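Local coordinates for protein paraflagellar rod component (Trypanosoma brucei, PDB 2Q0X) that is of unknown function but adopts an alpha/beta-hydrolase fold and is named as a component of the trypanosome paraflagellar rod, at residues Q85-D90 and V122-E127; G118-F123 and P189-G194; Q201-N206 and R217-V222. One frame throughout, in Å; residues are numbered along the deposited sequence.

Overall arrangement
Contacts 1 and 2 lie side by side, their centres about 6 Å apart, and both use helix 119-128: contact 1 joins it to the start of helix 87-104, contact 2 to the short helix 189-193. A salt bridge between Asp90 and Arg191 ties the two together. Contact 3, with its centre about 13 to 14 Å from theirs, joins helix 200-209 to the loop and 3-10 segment that follow helix 213-218, and meets them chiefly through Phe123. Contacts 2 and 3 are buried, contact 1 partly so. Their chemistry differs: a weak imidazole-carboxylate bond in contact 1, a polar guanidinium-amide network in buried contact 2, and mostly apolar packing with one hydroxyl-to-carbonyl bond in buried contact 3.

Contact 1 (Q85-D90 and V122-E127); sequences QDHAHD and VFELLE
The imidazole of His87 and the carboxylate of Glu124 stand almost perpendicular, their planes 89° apart. Glu124 OE1 comes to the ring obliquely, and His87 NE2 donates to it a weak hydrogen bond of 3.1 Å, strongly bent at 127°. The aliphatic part of the glutamate shares in the contact: Glu124 CB lies 3.6 Å from His87 CD2, with CG close behind. This route follows from a chain that leaves with CG anti to the backbone N (chi1 -174°) and then bends at chi2, which brings the carboxylate back beside the ring. Its second oxygen, Glu124 OE2, lies 4.0 Å from Ala88 CB, and Glu124 CG packs at 3.9 Å on Ala88 CA, where the two backbones run nearest.

Within 85-90 the helix start is fixed by its N-cap residue, Asp86. Asp86 OD1 accepts from His89 N at 3.1 Å and from His89 ND1 at 2.7 Å, the two donors arriving from opposite faces of the carboxylate plane.

The contact joins the first turn of helix 87-104 to the middle of helix 119-128. The glutamate also touches Ala91, and Leu125 continues the helix pairing against Val94 and Ile98. On another side of helix 119-128, Val122 and Leu126 pack on strand 135-143 of the central sheet.

Contact 2 (G118-F123 and P189-G194); sequences GTQLVF and PARLAG
Gln120 OE1 is gripped by two nitrogens of Arg191, which meet it side-on. Arg191 NH2 donates at 2.9 Å to Gln120 OE1, in the carbonyl plane and on a lone pair. The bond from Arg191 NE to Gln120 OE1 is 3.0 Å long, but this donor stands above the carbonyl plane, 38° out of it. Gln120 NE2 returns a bond to the backbone oxygen Arg191 O at 3.2 Å. One glutamine thus engages both side chain and main chain of the same arginine, which is consistent with this amide orientation. The amide and guanidinium planes are turned 40° from each other. Over one face of the guanidinium lies Leu121 CD2, 3.6 Å from Arg191 NH2 and offset toward the rim.

Gln120 reaches across extended, with CG anti to the backbone N (chi1 -170°), whereas Arg191 bends at chi2 and chi3 to turn its guanidinium back to it. Farther out, Arg191 NH1 forms a salt bridge with Asp90 OD2 and a hydrogen bond with Ser77 OG, and Arg191 NH2 also has a weak bond to Thr117 O. Helix 189-193 is backed by helix 154-170. Helix 119-128 directly follows strand 110-115 of the central sheet, probably the position where the alpha/beta-hydrolase fold usually carries its nucleophile elbow.

All three touching residues are buried, and the guanidinium is held by an amide and a carboxylate. Asp90 probably offsets its charge, while Gln120 supplies a neutral acceptor that probably helps to fix its rotation.

Contact 3 (Q201-N206 and R217-V222); sequences QEAVWN and RRSVGV
The two backbones come nearest at Ala203 and Ser219, whose CA atoms are 5.6 Å apart; helix 200-209 widens here into a pi-type turn at 201-205, while 217-222 passes from the weakly bonded end of helix 213-218 through Ser219 into a 3-10 segment at 220-222. Between the two segments Ser219 OG donates a hydrogen bond of 2.8 Å to Ala203 O, tilted 15° from the carbonyl plane. With chi1 at 66°, the hydroxyl sits between the serine's own backbone N and carbonyl carbon, and from there it faces the neighbouring helix. Leu216 O, in the last turn of the preceding helix 213-218, is a second, weaker acceptor for the same proton, so the bond to Ala203 O is the main one. The bond from Asn206 N to Gln201 O is the one that makes the wide turn.

Apolar contacts flank the serine bond. The methyl group of Ala203 lies 4.0 Å, CB to CB, from Ser219. Beyond it, Val204 CG2 touches Val220 CG1 at 3.7 Å, and the two valine side chains cross at about a right angle. Both of these methyl branches lie anti to their own carbonyl carbons. Within 201-206, Gln201 NE2 reaches Asn206 OD1 across the wide turn.

The contact folds helix 200-209 and the end of helix 213-218, with the segment after it, against each other, ahead of strand 227-232 in the chain. Phe123 of helix 119-128 packs on both Ala203 and Ser219. Val204 rests on Leu229 of strand 227-232 and on Val251 of helix 241-254, while Val222 lies against Leu126 and Glu127 of helix 119-128.

Contact 1 (Q85-D90 and V122-E127)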
loop_
_atom_site.group_PDB
_atom_site.type_symbol
_atom_site.label_atom_id
_atom_site.label_comp_id
_atom_site.label_asym_id
_atom_site.label_seq_id
_atom_site.Cartn_x
_atom_site.Cartn_y
_atom_site.Cartn_z
ATOM N N GLN A 85 6.894 -5.563 -10.394
ATOM C CA GLN A 85 8.307 -5.211 -10.212
ATOM C C GLN A 85 9.128 -6.322 -9.543
ATOM O O GLN A 85 8.737 -6.832 -8.493
ATOM C CB GLN A 85 8.373 -3.946 -9.343
ATOM C CG GLN A 85 9.678 -3.205 -9.437
ATOM C CD GLN A 85 9.571 -1.749 -9.011
ATOM O OE1 GLN A 85 9.703 -0.845 -9.843
ATOM N NE2 GLN A 85 9.337 -1.517 -7.722
ATOM N N ASP A 86 10.261 -6.684 -10.143
ATOM C CA ASP A 86 11.231 -7.603 -9.506
ATOM C C ASP A 86 12.043 -6.912 -8.388
ATOM O O ASP A 86 11.836 -5.717 -8.094
ATOM C CB ASP A 86 12.151 -8.270 -10.556
ATOM C CG ASP A 86 13.264 -7.353 -11.072
ATOM O OD1 ASP A 86 13.382 -6.187 -10.630
ATOM O OD2 ASP A 86 14.039 -7.824 -11.939
ATOM N N HIS A 87 12.955 -7.666 -7.763
ATOM C CA HIS A 87 13.593 -7.197 -6.540
ATOM C C HIS A 87 14.677 -6.153 -6.795
ATOM O O HIS A 87 14.914 -5.298 -5.946
ATOM C CB HIS A 87 14.104 -8.366 -5.667
ATOM C CG HIS A 87 15.480 -8.844 -6.003
ATOM N ND1 HIS A 87 15.749 -9.639 -7.096
ATOM C CD2 HIS A 87 16.660 -8.671 -5.364
ATOM C CE1 HIS A 87 17.043 -9.901 -7.138
ATOM N NE2 HIS A 87 17.616 -9.334 -6.093
ATOM N N ALA A 88 15.320 -6.213 -7.957
ATOM C CA ALA A 88 16.340 -5.222 -8.310
ATOM C C ALA A 88 15.731 -3.821 -8.462
ATOM O O ALA A 88 16.354 -2.826 -8.095
ATOM C CB ALA A 88 17.090 -5.637 -9.599
ATOM N N HIS A 89 14.515 -3.751 -9.004
ATOM C CA HIS A 89 13.847 -2.469 -9.210
ATOM C C HIS A 89 13.273 -1.901 -7.920
ATOM O O HIS A 89 13.387 -0.709 -7.695
ATOM C CB HIS A 89 12.787 -2.583 -10.298
ATOM C CG HIS A 89 13.360 -2.771 -11.672
ATOM N ND1 HIS A 89 14.001 -3.930 -12.052
ATOM C CD2 HIS A 89 13.381 -1.955 -12.753
ATOM C CE1 HIS A 89 14.403 -3.815 -13.308
ATOM N NE2 HIS A 89 14.038 -2.627 -13.757
ATOM N N ASP A 90 12.674 -2.746 -7.079
ATOM C CA ASP A 90 12.286 -2.351 -5.722
ATOM C C ASP A 90 13.484 -1.759 -4.960
ATOM O O ASP A 90 13.362 -0.700 -4.349
ATOM C CB ASP A 90 11.772 -3.562 -4.919
ATOM C CG ASP A 90 10.251 -3.768 -5.008
ATOM O OD1 ASP A 90 9.492 -2.909 -5.501
ATOM O OD2 ASP A 90 9.811 -4.840 -4.532
ATOM N N VAL A 122 17.496 -5.677 0.638
ATOM C CA VAL A 122 18.658 -5.182 1.331
ATOM C C VAL A 122 19.937 -5.775 0.738
ATOM O O VAL A 122 20.906 -5.044 0.567
ATOM C CB VAL A 122 18.556 -5.403 2.861
ATOM C CG1 VAL A 122 19.902 -5.116 3.568
ATOM C CG2 VAL A 122 17.449 -4.527 3.443
ATOM N N PHE A 123 19.936 -7.073 0.402
ATOM C CA PHE A 123 21.137 -7.707 -0.143
ATOM C C PHE A 123 21.487 -7.116 -1.501
ATOM O O PHE A 123 22.660 -6.825 -1.780
ATOM C CB PHE A 123 21.008 -9.238 -0.221
ATOM C CG PHE A 123 21.045 -9.917 1.129
ATOM C CD1 PHE A 123 22.222 -9.960 1.862
ATOM C CD2 PHE A 123 19.894 -10.491 1.677
ATOM C CE1 PHE A 123 22.266 -10.575 3.102
ATOM C CE2 PHE A 123 19.935 -11.108 2.917
ATOM C CZ PHE A 123 21.120 -11.154 3.629
ATOM N N GLU A 124 20.453 -6.912 -2.317
ATOM C CA GLU A 124 20.563 -6.246 -3.613
ATOM C C GLU A 124 21.044 -4.797 -3.485
ATOM O O GLU A 124 21.939 -4.358 -4.221
ATOM C CB GLU A 124 19.204 -6.306 -4.309
ATOM C CG GLU A 124 19.184 -5.794 -5.712
ATOM C CD GLU A 124 20.075 -6.577 -6.650
ATOM O OE1 GLU A 124 20.256 -7.814 -6.452
ATOM O OE2 GLU A 124 20.585 -5.940 -7.598
ATOM N N LEU A 125 20.461 -4.066 -2.536
ATOM C CA LEU A 125 20.887 -2.701 -2.222
ATOM C C LEU A 125 22.358 -2.644 -1.863
ATOM O O LEU A 125 23.095 -1.888 -2.453
ATOM C CB LEU A 125 20.087 -2.097 -1.049
ATOM C CG LEU A 125 18.921 -1.160 -1.384
ATOM C CD1 LEU A 125 18.185 -0.698 -0.111
ATOM C CD2 LEU A 125 19.421 0.011 -2.148
ATOM N N LEU A 126 22.752 -3.431 -0.870
ATOM C CA LEU A 126 24.108 -3.415 -0.323
ATOM C C LEU A 126 25.217 -3.731 -1.341
ATOM O O LEU A 126 26.336 -3.259 -1.187
ATOM C CB LEU A 126 24.213 -4.353 0.886
ATOM C CG LEU A 126 23.879 -3.692 2.230
ATOM C CD1 LEU A 126 22.603 -2.928 2.179
ATOM C CD2 LEU A 126 23.775 -4.722 3.297
ATOM N N GLU A 127 24.902 -4.495 -2.385
ATOM C CA GLU A 127 25.857 -4.753 -3.437
ATOM C C GLU A 127 25.871 -3.670 -4.520
ATOM O O GLU A 127 26.905 -3.460 -5.137
ATOM C CB GLU A 127 25.685 -6.158 -4.033
ATOM C CG GLU A 127 24.440 -6.412 -4.885
ATOM C CD GLU A 127 24.510 -7.756 -5.654
ATOM O OE1 GLU A 127 23.997 -7.830 -6.818
ATOM O OE2 GLU A 127 25.082 -8.732 -5.089
#

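Contact 2 (G118-F123 and P189-G194)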
loop_
_atom_site.group_PDB
_atom_site.type_symbol
_atom_site.label_atom_id
_atom_site.label_comp_id
_atom_site.label_asym_id
_atom_site.label_seq_id
_atom_site.Cartn_x
_atom_site.Cartn_y
_atom_site.Cartn_z
ATOM N N GLY A 118 11.459 -8.180 2.588
ATOM C CA GLY A 118 12.189 -6.925 2.475
ATOM C C GLY A 118 13.688 -7.135 2.501
ATOM O O GLY A 118 14.450 -6.363 1.910
ATOM N N THR A 119 14.112 -8.200 3.180
ATOM C CA THR A 119 15.497 -8.565 3.229
ATOM C C THR A 119 16.112 -8.844 1.856
ATOM O O THR A 119 17.313 -8.636 1.667
ATOM C CB THR A 119 15.781 -9.753 4.183
ATOM O OG1 THR A 119 15.216 -10.936 3.648
ATOM C CG2 THR A 119 15.247 -9.523 5.558
ATOM N N GLN A 120 15.303 -9.351 0.921
ATOM C CA GLN A 120 15.738 -9.531 -0.462
ATOM C C GLN A 120 16.269 -8.238 -1.067
ATOM O O GLN A 120 17.224 -8.243 -1.869
ATOM C CB GLN A 120 14.565 -9.977 -1.321
ATOM C CG GLN A 120 14.964 -10.422 -2.740
ATOM C CD GLN A 120 13.827 -10.969 -3.539
ATOM O OE1 GLN A 120 12.676 -10.595 -3.335
ATOM N NE2 GLN A 120 14.142 -11.852 -4.499
ATOM N N LEU A 121 15.594 -7.136 -0.738
ATOM C CA LEU A 121 15.964 -5.837 -1.253
ATOM C C LEU A 121 17.264 -5.346 -0.629
ATOM O O LEU A 121 18.043 -4.677 -1.283
ATOM C CB LEU A 121 14.839 -4.827 -1.018
ATOM C CG LEU A 121 13.444 -5.220 -1.537
ATOM C CD1 LEU A 121 12.536 -3.992 -1.531
ATOM C CD2 LEU A 121 13.501 -5.856 -2.921
ATOM N N VAL A 122 17.496 -5.677 0.638
ATOM C CA VAL A 122 18.658 -5.182 1.331
ATOM C C VAL A 122 19.937 -5.775 0.738
ATOM O O VAL A 122 20.906 -5.044 0.567
ATOM C CB VAL A 122 18.556 -5.403 2.861
ATOM C CG1 VAL A 122 19.902 -5.116 3.568
ATOM C CG2 VAL A 122 17.449 -4.527 3.443
ATOM N N PHE A 123 19.936 -7.073 0.402
ATOM C CA PHE A 123 21.137 -7.707 -0.143
ATOM C C PHE A 123 21.487 -7.116 -1.501
ATOM O O PHE A 123 22.660 -6.825 -1.780
ATOM C CB PHE A 123 21.008 -9.238 -0.221
ATOM C CG PHE A 123 21.045 -9.917 1.129
ATOM C CD1 PHE A 123 22.222 -9.960 1.862
ATOM C CD2 PHE A 123 19.894 -10.491 1.677
ATOM C CE1 PHE A 123 22.266 -10.575 3.102
ATOM C CE2 PHE A 123 19.935 -11.108 2.917
ATOM C CZ PHE A 123 21.120 -11.154 3.629
ATOM N N PRO A 189 5.233 -13.966 -8.189
ATOM C CA PRO A 189 6.226 -14.627 -9.047
ATOM C C PRO A 189 7.330 -13.677 -9.536
ATOM O O PRO A 189 8.499 -14.064 -9.566
ATOM C CB PRO A 189 5.393 -15.173 -10.211
ATOM C CG PRO A 189 4.010 -15.353 -9.642
ATOM C CD PRO A 189 3.851 -14.253 -8.609
ATOM N N ALA A 190 6.959 -12.445 -9.881
ATOM C CA ALA A 190 7.917 -11.456 -10.360
ATOM C C ALA A 190 9.001 -11.162 -9.335
ATOM O O ALA A 190 10.127 -10.895 -9.704
ATOM C CB ALA A 190 7.216 -10.175 -10.765
ATOM N N ARG A 191 8.670 -11.193 -8.050
ATOM C CA ARG A 191 9.686 -10.997 -7.013
ATOM C C ARG A 191 10.635 -12.204 -6.896
ATOM O O ARG A 191 11.821 -12.038 -6.664
ATOM C CB ARG A 191 9.042 -10.637 -5.663
ATOM C CG ARG A 191 8.656 -9.161 -5.563
ATOM C CD ARG A 191 9.889 -8.249 -5.399
ATOM N NE ARG A 191 10.669 -8.560 -4.192
ATOM C CZ ARG A 191 10.400 -8.113 -2.965
ATOM N NH1 ARG A 191 9.366 -7.309 -2.731
ATOM N NH2 ARG A 191 11.165 -8.480 -1.945
ATOM N N LEU A 192 10.119 -13.406 -7.113
ATOM C CA LEU A 192 10.949 -14.605 -7.077
ATOM C C LEU A 192 11.826 -14.733 -8.337
ATOM O O LEU A 192 12.968 -15.231 -8.259
ATOM C CB LEU A 192 10.082 -15.857 -6.886
ATOM C CG LEU A 192 9.559 -16.183 -5.474
ATOM C CD1 LEU A 192 8.434 -17.205 -5.536
ATOM C CD2 LEU A 192 10.713 -16.693 -4.564
ATOM N N ALA A 193 11.318 -14.247 -9.475
ATOM C CA ALA A 193 11.953 -14.477 -10.788
ATOM C C ALA A 193 13.292 -13.761 -11.011
ATOM O O ALA A 193 14.147 -14.248 -11.747
ATOM C CB ALA A 193 10.973 -14.132 -11.926
ATOM N N GLY A 194 13.486 -12.612 -10.375
ATOM C CA GLY A 194 14.737 -11.866 -10.527
ATOM C C GLY A 194 15.898 -12.430 -9.742
ATOM O O GLY A 194 17.017 -11.928 -9.857
#

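Contact 3 (Q201-N206 and R217-V222)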
loop_
_atom_site.group_PDB
_atom_site.type_symbol
_atom_site.label_atom_id
_atom_site.label_comp_id
_atom_site.label_asym_id
_atom_site.label_seq_id
_atom_site.Cartn_x
_atom_site.Cartn_y
_atom_site.Cartn_z
ATOM N N GLN A 201 15.762 -17.357 5.179
ATOM C CA GLN A 201 15.847 -18.793 4.885
ATOM C C GLN A 201 16.873 -19.061 3.777
ATOM O O GLN A 201 17.787 -19.871 3.938
ATOM C CB GLN A 201 14.489 -19.359 4.491
ATOM C CG GLN A 201 14.410 -20.889 4.455
ATOM C CD GLN A 201 14.363 -21.508 5.831
ATOM O OE1 GLN A 201 13.936 -20.863 6.792
ATOM N NE2 GLN A 201 14.798 -22.778 5.940
ATOM N N GLU A 202 16.730 -18.372 2.650
ATOM C CA GLU A 202 17.636 -18.584 1.511
ATOM C C GLU A 202 19.000 -17.906 1.717
ATOM O O GLU A 202 20.037 -18.464 1.357
ATOM C CB GLU A 202 16.992 -18.066 0.220
ATOM C CG GLU A 202 15.700 -18.813 -0.171
ATOM C CD GLU A 202 14.423 -18.088 0.200
ATOM O OE1 GLU A 202 14.408 -17.304 1.185
ATOM O OE2 GLU A 202 13.409 -18.327 -0.494
ATOM N N ALA A 203 18.984 -16.714 2.313
ATOM C CA ALA A 203 20.202 -15.915 2.493
ATOM C C ALA A 203 21.148 -16.473 3.569
ATOM O O ALA A 203 22.356 -16.370 3.427
ATOM C CB ALA A 203 19.845 -14.485 2.803
ATOM N N VAL A 204 20.593 -17.055 4.640
ATOM C CA VAL A 204 21.406 -17.447 5.793
ATOM C C VAL A 204 21.171 -18.894 6.264
ATOM O O VAL A 204 22.110 -19.671 6.367
ATOM C CB VAL A 204 21.177 -16.462 6.973
ATOM C CG1 VAL A 204 21.807 -16.967 8.262
ATOM C CG2 VAL A 204 21.718 -15.078 6.633
ATOM N N TRP A 205 19.928 -19.253 6.529
ATOM C CA TRP A 205 19.627 -20.494 7.226
ATOM C C TRP A 205 20.010 -21.717 6.407
ATOM O O TRP A 205 20.833 -22.541 6.840
ATOM C CB TRP A 205 18.141 -20.556 7.595
ATOM C CG TRP A 205 17.854 -21.489 8.722
ATOM C CD1 TRP A 205 17.212 -22.673 8.648
ATOM C CD2 TRP A 205 18.221 -21.306 10.096
ATOM N NE1 TRP A 205 17.147 -23.253 9.892
ATOM C CE2 TRP A 205 17.762 -22.432 10.801
ATOM C CE3 TRP A 205 18.890 -20.294 10.798
ATOM C CZ2 TRP A 205 17.947 -22.582 12.182
ATOM C CZ3 TRP A 205 19.074 -20.433 12.170
ATOM C CH2 TRP A 205 18.599 -21.569 12.850
ATOM N N ASN A 206 19.407 -21.826 5.226
ATOM C CA ASN A 206 19.711 -22.928 4.311
ATOM C C ASN A 206 21.198 -23.094 3.998
ATOM O O ASN A 206 21.754 -24.159 4.247
ATOM C CB ASN A 206 18.862 -22.801 3.029
ATOM C CG ASN A 206 17.401 -23.160 3.259
ATOM O OD1 ASN A 206 17.019 -23.641 4.337
ATOM N ND2 ASN A 206 16.574 -22.954 2.238
ATOM N N ARG A 217 28.684 -15.684 0.259
ATOM C CA ARG A 217 29.451 -14.555 -0.279
ATOM C C ARG A 217 28.543 -13.590 -0.993
ATOM O O ARG A 217 28.783 -12.396 -0.978
ATOM C CB ARG A 217 30.535 -15.011 -1.280
ATOM C CG ARG A 217 31.583 -15.924 -0.719
ATOM C CD ARG A 217 32.348 -15.283 0.461
ATOM N NE ARG A 217 33.495 -16.125 0.828
ATOM C CZ ARG A 217 34.301 -15.916 1.869
ATOM N NH1 ARG A 217 34.166 -14.868 2.665
ATOM N NH2 ARG A 217 35.278 -16.768 2.079
ATOM N N ARG A 218 27.527 -14.131 -1.650
ATOM C CA ARG A 218 26.544 -13.346 -2.383
ATOM C C ARG A 218 25.497 -12.675 -1.491
ATOM O O ARG A 218 24.855 -11.722 -1.914
ATOM C CB ARG A 218 25.847 -14.239 -3.407
ATOM C CG ARG A 218 26.761 -14.697 -4.555
ATOM C CD ARG A 218 26.127 -15.836 -5.341
ATOM N NE ARG A 218 26.704 -17.162 -5.032
ATOM C CZ ARG A 218 26.299 -18.312 -5.588
ATOM N NH1 ARG A 218 25.305 -18.320 -6.479
ATOM N NH2 ARG A 218 26.878 -19.468 -5.252
ATOM N N SER A 219 25.314 -13.188 -0.276
ATOM C CA SER A 219 24.352 -12.656 0.686
ATOM C C SER A 219 25.069 -11.871 1.791
ATOM O O SER A 219 25.357 -10.700 1.608
ATOM C CB SER A 219 23.453 -13.787 1.257
ATOM O OG SER A 219 24.163 -14.734 2.041
ATOM N N VAL A 220 25.382 -12.501 2.924
ATOM C CA VAL A 220 26.037 -11.781 4.031
ATOM C C VAL A 220 27.443 -11.218 3.671
ATOM O O VAL A 220 27.900 -10.225 4.255
ATOM C CB VAL A 220 26.077 -12.623 5.337
ATOM C CG1 VAL A 220 24.636 -12.874 5.841
ATOM C CG2 VAL A 220 26.846 -13.942 5.145
ATOM N N GLY A 221 28.100 -11.839 2.693
ATOM C CA GLY A 221 29.390 -11.349 2.193
ATOM C C GLY A 221 29.373 -9.937 1.628
ATOM O O GLY A 221 30.380 -9.257 1.710
ATOM N N VAL A 222 28.231 -9.489 1.070
ATOM C CA VAL A 222 28.116 -8.132 0.531
ATOM C C VAL A 222 27.921 -7.067 1.609
ATOM O O VAL A 222 28.036 -5.884 1.327
ATOM C CB VAL A 222 26.990 -7.991 -0.516
ATOM C CG1 VAL A 222 27.163 -9.027 -1.662
ATOM C CG2 VAL A 222 25.589 -8.075 0.151
#